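Dihydroorotate dehydrogenase (Schistosoma mansoni, PDB 6UY4) probably oxidises (S)-dihydroorotate to orotate with a quinone as electron acceptor, an FMN-dependent step of de novo pyrimidine synthesis. Local coordinates at residues A[217-222]-A[258-263]; A[236-241]-A[263-268]. One frame throughout, in Å; residues are numbered along the deposited sequence.

How the interactions relate
Interactions 1 and 2 lie with their centres about 10 Å apart on the same side of the chain's centre, and their segments alternate along the chain: 217-222, 236-241, 258-263, 263-268. Helix 215-230 leads into strand 238-242, helix 248-259 follows, and strand 267-270 closes the beta-alpha-beta unit. Interaction 1 joins helix 215-230 to the end of helix 248-259 and the loop that follows, and interaction 2 the two adjacent parallel strands beneath them. Thr263 belongs to both. Between the layers, Leu222 CD2 packs on Leu240 CD1 at 4.0 Å, and Ala258 O lies 3.1 Å from Ile265 N, a probable hydrogen bond. The inner layer carries Lys241, which binds FMN, whereas interaction 1 stays outside the cofactor site.

Interaction 1 (A[217-222]-A[258-263])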
loop_
_atom_site.group_PDB
_atom_site.type_symbol
_atom_site.label_atom_id
_atom_site.label_comp_id
_atom_site.label_asym_id
_atom_site.label_seq_id
_atom_site.Cartn_x
_atom_site.Cartn_y
_atom_site.Cartn_z
ATOM N N LYS A 217 -18.447 -14.762 2.108
ATOM C CA LYS A 217 -17.133 -15.168 1.617
ATOM C C LYS A 217 -16.022 -14.434 2.356
ATOM O O LYS A 217 -14.950 -15.000 2.596
ATOM C CB LYS A 217 -17.026 -14.932 0.111
ATOM C CG LYS A 217 -17.617 -16.046 -0.740
ATOM C CD LYS A 217 -16.887 -17.360 -0.514
ATOM N N LEU A 218 -16.260 -13.175 2.727
ATOM C CA LEU A 218 -15.283 -12.448 3.529
ATOM C C LEU A 218 -15.169 -13.043 4.927
ATOM O O LEU A 218 -14.060 -13.213 5.448
ATOM C CB LEU A 218 -15.657 -10.969 3.604
ATOM C CG LEU A 218 -14.772 -10.102 4.503
ATOM C CD1 LEU A 218 -13.320 -10.162 4.051
ATOM C CD2 LEU A 218 -15.270 -8.664 4.531
ATOM N N ARG A 219 -16.307 -13.367 5.548
ATOM C CA ARG A 219 -16.277 -14.005 6.860
ATOM C C ARG A 219 -15.591 -15.362 6.792
ATOM O O ARG A 219 -14.841 -15.736 7.700
ATOM C CB ARG A 219 -17.698 -14.147 7.405
ATOM C CG ARG A 219 -17.766 -14.579 8.861
ATOM C CD ARG A 219 -19.187 -14.942 9.268
ATOM N NE ARG A 219 -20.134 -13.858 9.017
ATOM C CZ ARG A 219 -20.437 -12.909 9.898
ATOM N NH1 ARG A 219 -19.864 -12.901 11.094
ATOM N NH2 ARG A 219 -21.313 -11.965 9.583
ATOM N N ASP A 220 -15.841 -16.115 5.719
ATOM C CA ASP A 220 -15.152 -17.386 5.528
ATOM C C ASP A 220 -13.653 -17.178 5.360
ATOM O O ASP A 220 -12.846 -17.921 5.933
ATOM C CB ASP A 220 -15.731 -18.115 4.315
ATOM C CG ASP A 220 -14.792 -19.166 3.766
ATOM O OD1 ASP A 220 -14.726 -20.267 4.351
ATOM O OD2 ASP A 220 -14.117 -18.887 2.751
ATOM N N LEU A 221 -13.262 -16.170 4.577
ATOM C CA LEU A 221 -11.845 -15.891 4.371
ATOM C C LEU A 221 -11.163 -15.532 5.685
ATOM O O LEU A 221 -10.109 -16.084 6.021
ATOM C CB LEU A 221 -11.677 -14.767 3.348
ATOM C CG LEU A 221 -10.272 -14.183 3.181
ATOM C CD1 LEU A 221 -9.296 -15.240 2.692
ATOM C CD2 LEU A 221 -10.298 -12.996 2.231
ATOM N N LEU A 222 -11.757 -14.611 6.449
ATOM C CA LEU A 222 -11.150 -14.200 7.711
ATOM C C LEU A 222 -11.109 -15.343 8.717
ATOM O O LEU A 222 -10.182 -15.414 9.531
ATOM C CB LEU A 222 -11.904 -13.006 8.296
ATOM C CG LEU A 222 -11.831 -11.708 7.492
ATOM C CD1 LEU A 222 -12.487 -10.569 8.256
ATOM C CD2 LEU A 222 -10.389 -11.373 7.149
ATOM N N ALA A 258 -15.059 -7.686 10.299
ATOM C CA ALA A 258 -13.714 -7.461 10.814
ATOM C C ALA A 258 -13.681 -7.319 12.330
ATOM O O ALA A 258 -12.624 -7.529 12.935
ATOM C CB ALA A 258 -13.108 -6.216 10.166
ATOM N N LEU A 259 -14.804 -6.970 12.956
ATOM C CA LEU A 259 -14.855 -6.763 14.395
ATOM C C LEU A 259 -15.575 -7.871 15.148
ATOM O O LEU A 259 -15.590 -7.844 16.384
ATOM C CB LEU A 259 -15.525 -5.418 14.715
ATOM C CG LEU A 259 -14.786 -4.162 14.250
ATOM C CD1 LEU A 259 -15.499 -2.913 14.738
ATOM C CD2 LEU A 259 -13.339 -4.179 14.721
ATOM N N ASP A 260 -16.173 -8.834 14.451
ATOM C CA ASP A 260 -16.847 -9.932 15.128
ATOM C C ASP A 260 -15.835 -10.774 15.895
ATOM O O ASP A 260 -14.720 -11.013 15.425
ATOM C CB ASP A 260 -17.602 -10.797 14.120
ATOM C CG ASP A 260 -18.426 -11.881 14.786
ATOM O OD1 ASP A 260 -19.360 -11.539 15.542
ATOM O OD2 ASP A 260 -18.140 -13.074 14.554
ATOM N N SER A 261 -16.232 -11.222 17.090
ATOM C CA SER A 261 -15.303 -11.939 17.959
ATOM C C SER A 261 -14.784 -13.215 17.309
ATOM O O SER A 261 -13.642 -13.617 17.560
ATOM C CB SER A 261 -15.977 -12.260 19.295
ATOM O OG SER A 261 -17.147 -13.034 19.104
ATOM N N LYS A 262 -15.596 -13.864 16.470
ATOM C CA LYS A 262 -15.149 -15.088 15.815
ATOM C C LYS A 262 -14.172 -14.814 14.678
ATOM O O LYS A 262 -13.375 -15.695 14.339
ATOM C CB LYS A 262 -16.352 -15.876 15.292
ATOM C CG LYS A 262 -17.289 -16.369 16.381
ATOM N N THR A 263 -14.215 -13.624 14.081
ATOM C CA THR A 263 -13.337 -13.266 12.967
ATOM C C THR A 263 -12.783 -11.859 13.167
ATOM O O THR A 263 -12.866 -11.001 12.289
ATOM C CB THR A 263 -14.070 -13.370 11.630
ATOM O OG1 THR A 263 -15.314 -12.663 11.710
ATOM C CG2 THR A 263 -14.334 -14.826 11.266
#
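The guanidinium of Arg219 meets the carboxylate of Asp260 at its edge: OD2 lies in the guanidinium plane, 3.9 Å from NH1, a long salt bridge. The two planes stand 79° apart and a single, long NH1-OD2 approach links them, not a two-pronged bridge. Asp260 OD2 accepts from Lys262 N at 3.3 Å, an Asx turn in which the N-H comes from above the carboxylate plane. This hydrogen bond ties the acid to its own loop, just where the chain leaves helix 248-259, while Arg219 NE has a weak, long ion pair with Glu216.

Deeper in the contact the approaches are van der Waals packing. Thr263 CB rests 4.0 Å from Leu222 CB, and its methyl CG2 reaches 3.7 Å from Arg219 O; the Thr263 and Arg219 side chains cross at about a right angle. With chi1 at 50°, OG1 lies between the backbone N and the carbonyl carbon; it is satisfied by Val257 O, leaving CG2 as the branch that meets helix 215-230. Leu222 CD1 extends further, to 4.2 Å from Ala258 CA, and Leu222 also touches Val257 and Ile265. Buried leucine, alanine and threonine thus form the inner part, with the partly exposed ion pair at its margin. Such packing between an outer helix and the C-terminal end of the next helix, with the loop leading to its strand, is characteristic of the helical layer of a TIM barrel, the fold of this dehydrogenase family.

Interaction 2 (A[236-241]-A[263-268]); sequences TPILLK and TRIDGM. With FMN (flavin mononucleotide), chain G.
Asp266 OD2 is gripped twice: by Ile238 N, at 2.8 Å through the anti lone pair with an N-H...O angle of 161°, and by a salt bridge from Arg229 of helix 215-230. The same residue donates through its own N to Ile238 O at 3.0 Å, so backbone and side chain together clasp the start of strand 238-242. Further along, Leu240 N bonds to Gly267 O at 3.0 Å, and Met268 CA makes a CH...O contact with Leu240 O, consistent with parallel pairing of Leu240 and Met268. Ile265 CD1 packs 3.6 Å from Leu240 CB, next to the Met268 side chain.

Lys241 points away from this pairing. Its extended chain brings NZ to FMN O3' at 3.0 Å, O2 at 3.1 Å and N1 at 3.2 Å, with a weaker bond to O2', holding the flavin's pyrimidine end and ribityl chain. Asn200 also hydrogen-bonds to FMN. Strand 196-200 flanks strand 238-242 across from strand 267-270, Ile238 lies against Arg229 of helix 215-230, and strand 328-331 meets Leu239 and Met268 through Ile329 and Leu328.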
loop_
_atom_site.group_PDB
_atom_site.type_symbol
_atom_site.label_atom_id
_atom_site.label_comp_id
_atom_site.label_asym_id
_atom_site.label_seq_id
_atom_site.Cartn_x
_atom_site.Cartn_y
_atom_site.Cartn_z
ATOM N N THR A 236 0.691 -12.986 14.895
ATOM C CA THR A 236 1.104 -11.909 14.002
ATOM C C THR A 236 -0.100 -11.053 13.620
ATOM O O THR A 236 -1.162 -11.596 13.295
ATOM C CB THR A 236 1.763 -12.487 12.750
ATOM O OG1 THR A 236 2.825 -13.369 13.133
ATOM C CG2 THR A 236 2.326 -11.379 11.868
ATOM N N PRO A 237 0.018 -9.724 13.659
ATOM C CA PRO A 237 -1.126 -8.870 13.316
ATOM C C PRO A 237 -1.611 -9.107 11.892
ATOM O O PRO A 237 -0.820 -9.218 10.953
ATOM C CB PRO A 237 -0.571 -7.452 13.489
ATOM C CG PRO A 237 0.548 -7.604 14.463
ATOM C CD PRO A 237 1.156 -8.945 14.176
ATOM N N ILE A 238 -2.931 -9.185 11.743
ATOM C CA ILE A 238 -3.581 -9.367 10.450
ATOM C C ILE A 238 -4.359 -8.098 10.133
ATOM O O ILE A 238 -5.266 -7.714 10.882
ATOM C CB ILE A 238 -4.506 -10.594 10.445
ATOM C CG1 ILE A 238 -3.695 -11.879 10.616
ATOM C CG2 ILE A 238 -5.318 -10.641 9.160
ATOM C CD1 ILE A 238 -2.761 -12.169 9.465
ATOM N N LEU A 239 -4.007 -7.448 9.028
ATOM C CA LEU A 239 -4.660 -6.221 8.603
ATOM C C LEU A 239 -5.461 -6.460 7.331
ATOM O O LEU A 239 -5.133 -7.333 6.523
ATOM C CB LEU A 239 -3.643 -5.098 8.373
ATOM C CG LEU A 239 -3.197 -4.290 9.595
ATOM C CD1 LEU A 239 -2.396 -5.138 10.572
ATOM C CD2 LEU A 239 -2.397 -3.078 9.157
ATOM N N LEU A 240 -6.518 -5.670 7.162
ATOM C CA LEU A 240 -7.405 -5.769 6.011
ATOM C C LEU A 240 -7.381 -4.445 5.261
ATOM O O LEU A 240 -7.722 -3.402 5.828
ATOM C CB LEU A 240 -8.829 -6.117 6.448
ATOM C CG LEU A 240 -9.657 -6.936 5.463
ATOM C CD1 LEU A 240 -8.958 -8.249 5.148
ATOM C CD2 LEU A 240 -11.056 -7.183 6.008
ATOM N N LYS A 241 -6.979 -4.487 3.994
ATOM C CA LYS A 241 -6.883 -3.299 3.157
ATOM C C LYS A 241 -8.079 -3.260 2.214
ATOM O O LYS A 241 -8.310 -4.211 1.459
ATOM C CB LYS A 241 -5.572 -3.292 2.375
ATOM C CG LYS A 241 -5.324 -2.024 1.579
ATOM C CD LYS A 241 -3.926 -2.027 0.986
ATOM C CE LYS A 241 -3.647 -0.750 0.217
ATOM N NZ LYS A 241 -2.257 -0.731 -0.321
ATOM N N THR A 263 -14.215 -13.624 14.081
ATOM C CA THR A 263 -13.337 -13.266 12.967
ATOM C C THR A 263 -12.783 -11.859 13.167
ATOM O O THR A 263 -12.866 -11.001 12.289
ATOM C CB THR A 263 -14.070 -13.370 11.630
ATOM O OG1 THR A 263 -15.314 -12.663 11.710
ATOM C CG2 THR A 263 -14.334 -14.826 11.266
ATOM N N ARG A 264 -12.202 -11.609 14.337
ATOM C CA ARG A 264 -11.692 -10.286 14.676
ATOM C C ARG A 264 -10.265 -10.133 14.164
ATOM O O ARG A 264 -9.374 -10.898 14.550
ATOM C CB ARG A 264 -11.743 -10.050 16.184
ATOM C CG ARG A 264 -11.236 -8.681 16.592
ATOM C CD ARG A 264 -11.441 -8.426 18.072
ATOM N NE ARG A 264 -11.004 -7.085 18.446
ATOM C CZ ARG A 264 -11.761 -5.998 18.343
ATOM N NH1 ARG A 264 -12.999 -6.094 17.875
ATOM N NH2 ARG A 264 -11.282 -4.816 18.705
ATOM N N ILE A 265 -10.049 -9.138 13.306
ATOM C CA ILE A 265 -8.716 -8.828 12.802
ATOM C C ILE A 265 -8.058 -7.821 13.736
ATOM O O ILE A 265 -8.603 -7.490 14.795
ATOM C CB ILE A 265 -8.771 -8.291 11.362
ATOM C CG1 ILE A 265 -9.536 -6.969 11.318
ATOM C CG2 ILE A 265 -9.408 -9.315 10.437
ATOM C CD1 ILE A 265 -9.514 -6.305 9.967
ATOM N N ASP A 266 -6.886 -7.318 13.345
ATOM C CA ASP A 266 -6.098 -6.445 14.201
ATOM C C ASP A 266 -6.031 -5.002 13.725
ATOM O O ASP A 266 -5.638 -4.132 14.507
ATOM C CB ASP A 266 -4.669 -6.991 14.336
ATOM C CG ASP A 266 -4.631 -8.365 14.970
ATOM O OD1 ASP A 266 -5.134 -8.511 16.104
ATOM O OD2 ASP A 266 -4.116 -9.304 14.328
ATOM N N GLY A 267 -6.396 -4.727 12.479
ATOM C CA GLY A 267 -6.341 -3.371 11.967
ATOM C C GLY A 267 -6.769 -3.352 10.518
ATOM O O GLY A 267 -6.915 -4.396 9.874
ATOM N N MET A 268 -6.970 -2.140 10.010
ATOM C CA MET A 268 -7.418 -1.943 8.641
ATOM C C MET A 268 -6.579 -0.864 7.971
ATOM O O MET A 268 -6.006 0.010 8.626
ATOM C CB MET A 268 -8.902 -1.564 8.580
ATOM C CG MET A 268 -9.842 -2.660 9.046
ATOM S SD MET A 268 -11.575 -2.200 8.876
ATOM C CE MET A 268 -11.651 -1.843 7.122
HETATM N N1 FMN G . -1.629 -1.825 -3.256
HETATM C C2 FMN G . -1.595 -3.123 -2.787
HETATM O O2 FMN G . -2.214 -3.426 -1.768
HETATM N N3 FMN G . -0.865 -4.084 -3.457
HETATM C C4 FMN G . -0.168 -3.753 -4.600
HETATM O O4 FMN G . 0.481 -4.611 -5.197
HETATM C C4A FMN G . -0.200 -2.448 -5.077
HETATM N N5 FMN G . 0.494 -2.111 -6.220
HETATM C C5A FMN G . 0.464 -0.815 -6.689
HETATM C C6 FMN G . 1.169 -0.482 -7.841
HETATM C C7 FMN G . 1.142 0.820 -8.323
HETATM C C7M FMN G . 1.904 1.173 -9.567
HETATM C C8 FMN G . 0.410 1.794 -7.651
HETATM C C8M FMN G . 0.379 3.202 -8.168
HETATM C C9 FMN G . -0.296 1.459 -6.499
HETATM C C9A FMN G . -0.270 0.155 -6.013
HETATM N N10 FMN G . -0.966 -0.185 -4.866
HETATM C C10 FMN G . -0.934 -1.484 -4.400
HETATM C "C1'" FMN G . -1.770 0.839 -4.121
HETATM C "C2'" FMN G . -0.900 1.565 -3.102
HETATM O "O2'" FMN G . -0.275 0.629 -2.252
HETATM C "C3'" FMN G . -1.734 2.516 -2.256
HETATM O "O3'" FMN G . -2.834 1.822 -1.711
HETATM C "C4'" FMN G . -2.239 3.713 -3.055
HETATM O "O4'" FMN G . -1.415 3.951 -4.176
HETATM C "C5'" FMN G . -2.228 4.936 -2.155
HETATM O "O5'" FMN G . -2.433 6.109 -2.901
HETATM P P FMN G . -1.244 7.188 -2.981
HETATM O O1P FMN G . -1.739 8.374 -3.770
HETATM O O2P FMN G . -0.820 7.608 -1.593
HETATM O O3P FMN G . -0.079 6.565 -3.705
#